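Local coordinates for protein phosphodiesterase (Salpingoeca rosetta, PDB 7D7P) that belongs to the phosphodiesterase family of the HD clan and folds as an all-helical metalloprotein that carries zinc and magnesium ions in this structure, at residues L182-L187 / V209-I214; N193-L198 / K204-V209; L77-Q82 / A138-A143. One frame throughout, in Å; residues are numbered along the deposited sequence.

Interaction 1 (L182-L187 / V209-I214); sequences LAFEIL and VIINCI
Ala183 and Phe184, in the last turns of helix 174-187, face Ile210, Ile211 and Ile214 of helix 200-215; the two short helical segments run roughly antiparallel, at 146°, with their axes 11.5 Å apart at closest approach. That spacing is wide, so side chains have to fill it. Phe184 does most of this. Its CG is anti to the carbonyl carbon (chi1 -71°), and this carries the far end of the ring over to the other helix. Two ring atoms do the touching. Phe184 CZ is 3.8 Å from Ile210 CG2 and 3.9 Å from Ile210 CB. On the CE2 side the ring also meets Ile211, with Phe184 CE2 3.9 Å from Ile211 CG1. The Phe184 and Ile210 side chains approach from opposite directions, whereas Ile211 crosses Phe184 at about a right angle. One turn further along helix 200-215, Ile214 CD1 lies 4.5 Å from Ala183 CB, a looser touch between two methyl groups. Arg207, one turn before Ile211, makes a cation-pi contact with the Phe184 ring. One turn after Ala183, Leu187 packs on Trp93 of helix 87-99. Ala183 also touches Ser145, at the end of helix 133-145. The pairing is thus part of the helical bundle of this phosphodiesterase fold, and it lies near the metals: the side chain of Ile214 is about 7 Å from the magnesium ion and about 9 Å from the zinc ion. No hydrogen bond crosses between the two segments. The contact therefore rests on dispersion and on the burial of apolar surface, with the Phe184 ring as the main bridge and the cation-pi contact of Arg207 adding an electrostatic attraction to the ring.

Interaction 2 (N193-L198 / K204-V209); sequences NVVENL and KRLRAV
Leu206 of helix 200-215 is the residue that meets the loop 193-198, where Val195 and Leu198 receive it. The helical segment starts at Lys204, whose O accepts a hydrogen bond from Ala208 N. Next comes Arg205, which turns to other parts of the fold. Its NH2 forms a salt bridge with Glu135 OE2, and one face of its guanidinium has Val209 CG2 3.8 Å above it, offset toward the rim. Leu206 then projects at the loop. Its CG is anti to the backbone N (chi1 174°), but chi2 is 126°, well away from a staggered value. The two methyl groups share the work. Leu206 CD1 lies 4.0 Å from Leu198 CD2. The same methyl, Leu206 CD1, is 4.2 Å from Val195 CG1, and Leu206 CD2 is just as near to that valine atom. Leu198 also touches the root of the side chain, with its CD2 4.2 Å from Leu206 CB. Leu198 crosses Leu206 at about a right angle; Val195 comes at a slant. The loop that presents these two residues is a pair of overlapping type I beta turns, Asn193 to Glu196 and Val195 to Leu198. In the second, Leu198 N bonds back to Val195 O at 3.2 Å. Asn193 OD1 takes a weak, bent bond from Val195 N, with an angle of 133° at the hydrogen. The loop leads from helix 174-187 into helix 200-215, so the helix packs on its own lead-in. Further along the helix, Val209 closes the segment and bonds through its N to Arg205 O, while its side chain lies on Leu249 of helix 245-260.

Interaction 3 (L77-Q82 / A138-A143); sequences LHVIEQ and AMLIAA
This is a small, buried, wholly apolar contact, in which Leu77, just after helix 63-76, and Val79, the first residue of the short helix 79-82, pack on Leu140 of helix 133-145. Leu140 is the shared partner. Its CD2 lies 3.9 Å from Leu77 CD1, and its CD1 is 4.0 Å from that same leucine methyl. Leu140 CD1 also meets Val79 CG2, at 4.1 Å. Val79 and Leu140 reach toward each other tip to tip, whereas Leu77 comes in at a slant. In Val79 the touching CG2 sits between the backbone N and the carbonyl carbon (chi1 -59°). Between the two touching residues helix 63-76 ends in a Schellman motif, with His78 at positive phi (70°). His78 is also the N-cap residue of helix 79-82, and its O accepts a hydrogen bond from Gln82 N at 3.0 Å. One residue thus closes one helix and opens the next, with Leu77 and Val79 on its two sides in sequence. Leu140 also touches Val73 and Phe74 of helix 63-76 and Leu116 of helix 109-126. Leu77 lies on Tyr120 of helix 109-126, and Val79 reaches Glu133 and Leu136 of helix 133-145. Near the other end of that helix, Ala143 O accepts a hydrogen bond from ND1 of the zinc ligand His146.

In the fold
Helix 133-145 joins interaction 3 to the other two. In interaction 3 it uses Leu140, while Ala138 and Ile141 turn to the segments of interactions 1 and 2. Ala138 CB is 3.7 Å from Val209 CG1, and Val209 lies in the segments of both interactions. Ile141 CD1 is 3.7 Å from Val195 CG1. Interactions 1 and 2 share helix 200-215, and interaction 2 is nested in the chain loop that interaction 1 closes; their centres are about 10 Å apart. Interaction 1 approaches the metals through Ile214. The zinc ligands His146 and Asp147 directly follow helix 133-145, with His111 and Asp260 completing the protein ligands.

Interaction 1 (L182-L187 / V209-I214)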
loop_
_atom_site.group_PDB
_atom_site.type_symbol
_atom_site.label_atom_id
_atom_site.label_comp_id
_atom_site.label_asym_id
_atom_site.label_seq_id
_atom_site.Cartn_x
_atom_site.Cartn_y
_atom_site.Cartn_z
ATOM N N LEU A 182 10.454 36.115 2.707
ATOM C CA LEU A 182 9.515 37.048 2.093
ATOM C C LEU A 182 8.270 37.241 2.949
ATOM O O LEU A 182 7.643 38.306 2.892
ATOM C CB LEU A 182 9.123 36.568 0.695
ATOM C CG LEU A 182 10.230 36.569 -0.358
ATOM C CD1 LEU A 182 9.677 36.134 -1.697
ATOM C CD2 LEU A 182 10.869 37.944 -0.462
ATOM N N ALA A 183 7.897 36.232 3.738
ATOM C CA ALA A 183 6.753 36.380 4.632
ATOM C C ALA A 183 6.952 37.549 5.586
ATOM O O ALA A 183 6.017 38.316 5.848
ATOM C CB ALA A 183 6.523 35.086 5.412
ATOM N N PHE A 184 8.166 37.709 6.105
ATOM C CA PHE A 184 8.443 38.787 7.043
ATOM C C PHE A 184 8.786 40.091 6.340
ATOM O O PHE A 184 8.495 41.167 6.873
ATOM C CB PHE A 184 9.567 38.369 7.997
ATOM C CG PHE A 184 9.147 37.316 8.990
ATOM C CD1 PHE A 184 8.478 37.669 10.150
ATOM C CD2 PHE A 184 9.395 35.975 8.748
ATOM C CE1 PHE A 184 8.075 36.707 11.058
ATOM C CE2 PHE A 184 8.998 35.005 9.652
ATOM C CZ PHE A 184 8.335 35.373 10.810
ATOM N N GLU A 185 9.373 40.019 5.143
ATOM C CA GLU A 185 9.599 41.229 4.358
ATOM C C GLU A 185 8.278 41.887 3.985
ATOM O O GLU A 185 8.163 43.119 3.993
ATOM C CB GLU A 185 10.409 40.893 3.105
ATOM C CG GLU A 185 11.244 42.047 2.576
ATOM C CD GLU A 185 12.476 42.314 3.422
ATOM O OE1 GLU A 185 13.063 41.345 3.951
ATOM O OE2 GLU A 185 12.859 43.493 3.553
ATOM N N ILE A 186 7.266 41.080 3.663
ATOM C CA ILE A 186 5.943 41.620 3.372
ATOM C C ILE A 186 5.276 42.109 4.650
ATOM O O ILE A 186 4.679 43.192 4.685
ATOM C CB ILE A 186 5.083 40.558 2.662
ATOM C CG1 ILE A 186 5.587 40.319 1.238
ATOM C CG2 ILE A 186 3.611 40.963 2.662
ATOM C CD1 ILE A 186 5.002 39.079 0.601
ATOM N N LEU A 187 5.387 41.326 5.725
ATOM C CA LEU A 187 4.653 41.607 6.954
ATOM C C LEU A 187 5.192 42.846 7.660
ATOM O O LEU A 187 4.421 43.718 8.077
ATOM C CB LEU A 187 4.716 40.391 7.878
ATOM C CG LEU A 187 3.822 40.410 9.112
ATOM C CD1 LEU A 187 2.367 40.433 8.690
ATOM C CD2 LEU A 187 4.115 39.210 10.002
ATOM N N VAL A 209 7.044 30.482 15.470
ATOM C CA VAL A 209 6.046 29.551 14.953
ATOM C C VAL A 209 6.014 29.590 13.429
ATOM O O VAL A 209 5.953 28.546 12.771
ATOM C CB VAL A 209 4.665 29.859 15.560
ATOM C CG1 VAL A 209 3.570 29.138 14.792
ATOM C CG2 VAL A 209 4.630 29.463 17.030
ATOM N N ILE A 210 6.058 30.791 12.845
ATOM C CA ILE A 210 6.004 30.921 11.391
ATOM C C ILE A 210 7.233 30.288 10.750
ATOM O O ILE A 210 7.126 29.552 9.762
ATOM C CB ILE A 210 5.857 32.400 10.991
ATOM C CG1 ILE A 210 4.463 32.918 11.356
ATOM C CG2 ILE A 210 6.130 32.580 9.501
ATOM C CD1 ILE A 210 4.316 34.422 11.223
ATOM N N ILE A 211 8.419 30.566 11.300
ATOM C CA ILE A 211 9.651 30.021 10.735
ATOM C C ILE A 211 9.633 28.498 10.786
ATOM O O ILE A 211 9.861 27.822 9.773
ATOM C CB ILE A 211 10.880 30.593 11.465
ATOM C CG1 ILE A 211 11.076 32.072 11.117
ATOM C CG2 ILE A 211 12.132 29.786 11.117
ATOM C CD1 ILE A 211 12.092 32.781 12.005
ATOM N N ASN A 212 9.348 27.935 11.964
ATOM C CA ASN A 212 9.405 26.485 12.124
ATOM C C ASN A 212 8.360 25.787 11.263
ATOM O O ASN A 212 8.633 24.731 10.685
ATOM C CB ASN A 212 9.220 26.107 13.595
ATOM C CG ASN A 212 9.372 24.615 13.837
ATOM O OD1 ASN A 212 8.386 23.880 13.909
ATOM N ND2 ASN A 212 10.614 24.159 13.959
ATOM N N CYS A 213 7.161 26.360 11.158
ATOM C CA CYS A 213 6.105 25.689 10.407
ATOM C C CYS A 213 6.362 25.753 8.906
ATOM O O CYS A 213 6.146 24.762 8.199
ATOM C CB CYS A 213 4.742 26.284 10.764
ATOM S SG CYS A 213 4.151 25.775 12.407
ATOM N N ILE A 214 6.837 26.897 8.402
ATOM C CA ILE A 214 7.128 26.998 6.973
ATOM C C ILE A 214 8.318 26.118 6.602
ATOM O O ILE A 214 8.301 25.432 5.571
ATOM C CB ILE A 214 7.359 28.466 6.570
ATOM C CG1 ILE A 214 6.040 29.241 6.609
ATOM C CG2 ILE A 214 7.979 28.553 5.178
ATOM C CD1 ILE A 214 6.183 30.719 6.288
#

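Interaction 2 (N193-L198 / K204-V209)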
loop_
_atom_site.group_PDB
_atom_site.type_symbol
_atom_site.label_atom_id
_atom_site.label_comp_id
_atom_site.label_asym_id
_atom_site.label_seq_id
_atom_site.Cartn_x
_atom_site.Cartn_y
_atom_site.Cartn_z
ATOM N N ASN A 193 1.627 45.925 8.052
ATOM C CA ASN A 193 1.965 45.356 9.349
ATOM C C ASN A 193 0.718 44.953 10.127
ATOM O O ASN A 193 0.186 45.737 10.921
ATOM C CB ASN A 193 2.801 46.339 10.167
ATOM C CG ASN A 193 3.596 45.654 11.253
ATOM O OD1 ASN A 193 3.306 44.515 11.621
ATOM N ND2 ASN A 193 4.605 46.341 11.776
ATOM N N VAL A 194 0.258 43.719 9.909
ATOM C CA VAL A 194 -0.909 43.202 10.620
ATOM C C VAL A 194 -0.587 42.768 12.041
ATOM O O VAL A 194 -1.512 42.544 12.833
ATOM C CB VAL A 194 -1.519 42.029 9.828
ATOM C CG1 VAL A 194 -0.822 40.720 10.173
ATOM C CG2 VAL A 194 -3.009 41.930 10.072
ATOM N N VAL A 195 0.691 42.657 12.393
ATOM C CA VAL A 195 1.105 42.270 13.734
ATOM C C VAL A 195 1.688 43.458 14.501
ATOM O O VAL A 195 2.437 43.272 15.458
ATOM C CB VAL A 195 2.094 41.093 13.692
ATOM C CG1 VAL A 195 1.439 39.873 13.057
ATOM C CG2 VAL A 195 3.363 41.480 12.937
ATOM N N GLU A 196 1.337 44.682 14.098
ATOM C CA GLU A 196 1.918 45.874 14.706
ATOM C C GLU A 196 1.584 46.010 16.187
ATOM O O GLU A 196 2.331 46.669 16.917
ATOM C CB GLU A 196 1.449 47.123 13.955
ATOM C CG GLU A 196 -0.059 47.334 13.998
ATOM C CD GLU A 196 -0.515 48.504 13.151
ATOM O OE1 GLU A 196 0.340 49.317 12.743
ATOM O OE2 GLU A 196 -1.734 48.609 12.892
ATOM N N ASN A 197 0.492 45.406 16.654
ATOM C CA ASN A 197 0.060 45.580 18.035
ATOM C C ASN A 197 0.571 44.496 18.974
ATOM O O ASN A 197 0.251 44.534 20.168
ATOM C CB ASN A 197 -1.469 45.643 18.107
ATOM C CG ASN A 197 -2.029 46.893 17.461
ATOM O OD1 ASN A 197 -1.402 47.952 17.488
ATOM N ND2 ASN A 197 -3.213 46.774 16.867
ATOM N N LEU A 198 1.348 43.537 18.479
ATOM C CA LEU A 198 1.940 42.525 19.341
ATOM C C LEU A 198 3.134 43.103 20.091
ATOM O O LEU A 198 3.874 43.940 19.567
ATOM C CB LEU A 198 2.385 41.307 18.525
ATOM C CG LEU A 198 1.344 40.253 18.137
ATOM C CD1 LEU A 198 0.331 40.807 17.145
ATOM C CD2 LEU A 198 2.028 39.019 17.566
ATOM N N LYS A 204 7.990 37.447 19.208
ATOM C CA LYS A 204 9.048 36.441 19.208
ATOM C C LYS A 204 8.476 35.036 19.064
ATOM O O LYS A 204 9.035 34.200 18.344
ATOM C CB LYS A 204 9.883 36.552 20.485
ATOM C CG LYS A 204 10.824 37.749 20.510
ATOM C CD LYS A 204 11.684 37.761 21.766
ATOM C CE LYS A 204 12.756 36.685 21.714
ATOM N NZ LYS A 204 13.784 36.973 20.672
ATOM N N ARG A 205 7.362 34.754 19.744
ATOM C CA ARG A 205 6.730 33.446 19.601
ATOM C C ARG A 205 6.076 33.303 18.232
ATOM O O ARG A 205 6.189 32.251 17.590
ATOM C CB ARG A 205 5.710 33.233 20.722
ATOM C CG ARG A 205 4.947 31.922 20.644
ATOM C CD ARG A 205 5.871 30.718 20.754
ATOM N NE ARG A 205 5.120 29.467 20.803
ATOM C CZ ARG A 205 5.673 28.259 20.846
ATOM N NH1 ARG A 205 6.993 28.127 20.844
ATOM N NH2 ARG A 205 4.905 27.178 20.891
ATOM N N LEU A 206 5.406 34.360 17.762
ATOM C CA LEU A 206 4.806 34.332 16.431
ATOM C C LEU A 206 5.857 34.105 15.351
ATOM O O LEU A 206 5.640 33.325 14.416
ATOM C CB LEU A 206 4.049 35.634 16.171
ATOM C CG LEU A 206 3.486 35.807 14.757
ATOM C CD1 LEU A 206 1.996 36.100 14.810
ATOM C CD2 LEU A 206 4.221 36.909 14.006
ATOM N N ARG A 207 7.002 34.784 15.460
ATOM C CA ARG A 207 8.069 34.601 14.481
ATOM C C ARG A 207 8.620 33.181 14.528
ATOM O O ARG A 207 8.861 32.566 13.483
ATOM C CB ARG A 207 9.180 35.625 14.725
ATOM C CG ARG A 207 10.401 35.470 13.832
ATOM C CD ARG A 207 11.179 36.780 13.737
ATOM N NE ARG A 207 12.485 36.617 13.099
ATOM C CZ ARG A 207 12.677 36.565 11.783
ATOM N NH1 ARG A 207 11.646 36.660 10.955
ATOM N NH2 ARG A 207 13.902 36.415 11.294
ATOM N N ALA A 208 8.813 32.640 15.734
ATOM C CA ALA A 208 9.320 31.277 15.862
ATOM C C ALA A 208 8.345 30.262 15.276
ATOM O O ALA A 208 8.764 29.283 14.647
ATOM C CB ALA A 208 9.606 30.961 17.329
ATOM N N VAL A 209 7.044 30.482 15.470
ATOM C CA VAL A 209 6.046 29.551 14.953
ATOM C C VAL A 209 6.014 29.590 13.429
ATOM O O VAL A 209 5.953 28.546 12.771
ATOM C CB VAL A 209 4.665 29.859 15.560
ATOM C CG1 VAL A 209 3.570 29.138 14.792
ATOM C CG2 VAL A 209 4.630 29.463 17.030
#

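Interaction 3 (L77-Q82 / A138-A143)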
loop_
_atom_site.group_PDB
_atom_site.type_symbol
_atom_site.label_atom_id
_atom_site.label_comp_id
_atom_site.label_asym_id
_atom_site.label_seq_id
_atom_site.Cartn_x
_atom_site.Cartn_y
_atom_site.Cartn_z
ATOM N N LEU A 77 -12.393 33.571 13.403
ATOM C CA LEU A 77 -11.510 33.052 14.442
ATOM C C LEU A 77 -11.182 34.087 15.512
ATOM O O LEU A 77 -10.429 33.771 16.440
ATOM C CB LEU A 77 -10.214 32.522 13.823
ATOM C CG LEU A 77 -10.364 31.232 13.017
ATOM C CD1 LEU A 77 -9.058 30.865 12.330
ATOM C CD2 LEU A 77 -10.841 30.101 13.921
ATOM N N HIS A 78 -11.717 35.303 15.392
ATOM C CA HIS A 78 -11.629 36.382 16.374
ATOM C C HIS A 78 -10.233 36.979 16.504
ATOM O O HIS A 78 -9.981 37.733 17.452
ATOM C CB HIS A 78 -12.118 35.931 17.757
ATOM C CG HIS A 78 -13.476 35.299 17.743
ATOM N ND1 HIS A 78 -14.619 36.001 17.426
ATOM C CD2 HIS A 78 -13.874 34.031 18.007
ATOM C CE1 HIS A 78 -15.662 35.192 17.491
ATOM N NE2 HIS A 78 -15.237 33.992 17.843
ATOM N N VAL A 79 -9.321 36.693 15.571
ATOM C CA VAL A 79 -7.965 37.224 15.697
ATOM C C VAL A 79 -7.930 38.714 15.383
ATOM O O VAL A 79 -7.056 39.438 15.879
ATOM C CB VAL A 79 -6.985 36.438 14.806
ATOM C CG1 VAL A 79 -6.984 34.969 15.192
ATOM C CG2 VAL A 79 -7.336 36.607 13.338
ATOM N N ILE A 80 -8.864 39.202 14.565
ATOM C CA ILE A 80 -8.909 40.630 14.253
ATOM C C ILE A 80 -9.183 41.439 15.515
ATOM O O ILE A 80 -8.497 42.429 15.801
ATOM C CB ILE A 80 -9.960 40.909 13.162
ATOM C CG1 ILE A 80 -9.513 40.309 11.828
ATOM C CG2 ILE A 80 -10.206 42.405 13.019
ATOM C CD1 ILE A 80 -10.475 40.562 10.685
ATOM N N GLU A 81 -10.181 41.026 16.298
ATOM C CA GLU A 81 -10.509 41.769 17.509
ATOM C C GLU A 81 -9.537 41.476 18.646
ATOM O O GLU A 81 -9.290 42.355 19.479
ATOM C CB GLU A 81 -11.947 41.473 17.942
ATOM C CG GLU A 81 -12.205 40.045 18.379
ATOM C CD GLU A 81 -13.666 39.799 18.704
ATOM O OE1 GLU A 81 -14.534 40.385 18.021
ATOM O OE2 GLU A 81 -13.949 39.022 19.643
ATOM N N GLN A 82 -8.962 40.271 18.689
ATOM C CA GLN A 82 -8.036 39.933 19.766
ATOM C C GLN A 82 -6.729 40.712 19.659
ATOM O O GLN A 82 -6.074 40.958 20.678
ATOM C CB GLN A 82 -7.751 38.429 19.770
ATOM C CG GLN A 82 -8.864 37.581 20.371
ATOM C CD GLN A 82 -8.993 37.752 21.872
ATOM O OE1 GLN A 82 -7.996 37.789 22.594
ATOM N NE2 GLN A 82 -10.228 37.857 22.350
ATOM N N ALA A 138 -0.339 33.319 14.094
ATOM C CA ALA A 138 0.858 32.909 13.368
ATOM C C ALA A 138 0.561 31.807 12.356
ATOM O O ALA A 138 1.172 31.773 11.283
ATOM C CB ALA A 138 1.936 32.442 14.346
ATOM N N MET A 139 -0.361 30.897 12.678
ATOM C CA MET A 139 -0.670 29.814 11.750
ATOM C C MET A 139 -1.391 30.334 10.512
ATOM O O MET A 139 -1.187 29.817 9.408
ATOM C CB MET A 139 -1.502 28.742 12.452
ATOM C CG MET A 139 -0.729 27.970 13.514
ATOM S SD MET A 139 0.727 27.144 12.839
ATOM C CE MET A 139 -0.059 25.887 11.832
ATOM N N LEU A 140 -2.236 31.357 10.676
ATOM C CA LEU A 140 -2.923 31.941 9.526
ATOM C C LEU A 140 -1.942 32.638 8.591
ATOM O O LEU A 140 -2.036 32.497 7.367
ATOM C CB LEU A 140 -4.001 32.920 9.995
ATOM C CG LEU A 140 -5.099 32.372 10.912
ATOM C CD1 LEU A 140 -6.214 33.401 11.097
ATOM C CD2 LEU A 140 -5.655 31.065 10.374
ATOM N N ILE A 141 -0.996 33.397 9.151
ATOM C CA ILE A 141 -0.004 34.083 8.327
ATOM C C ILE A 141 0.918 33.077 7.650
ATOM O O ILE A 141 1.220 33.197 6.457
ATOM C CB ILE A 141 0.789 35.093 9.178
ATOM C CG1 ILE A 141 -0.137 36.185 9.717
ATOM C CG2 ILE A 141 1.931 35.699 8.371
ATOM C CD1 ILE A 141 0.522 37.101 10.732
ATOM N N ALA A 142 1.373 32.066 8.395
ATOM C CA ALA A 142 2.293 31.084 7.831
ATOM C C ALA A 142 1.652 30.311 6.685
ATOM O O ALA A 142 2.300 30.059 5.662
ATOM C CB ALA A 142 2.767 30.123 8.921
ATOM N N ALA A 143 0.382 29.925 6.839
ATOM C CA ALA A 143 -0.285 29.136 5.806
ATOM C C ALA A 143 -0.409 29.916 4.503
ATOM O O ALA A 143 -0.186 29.368 3.416
ATOM C CB ALA A 143 -1.665 28.689 6.293
#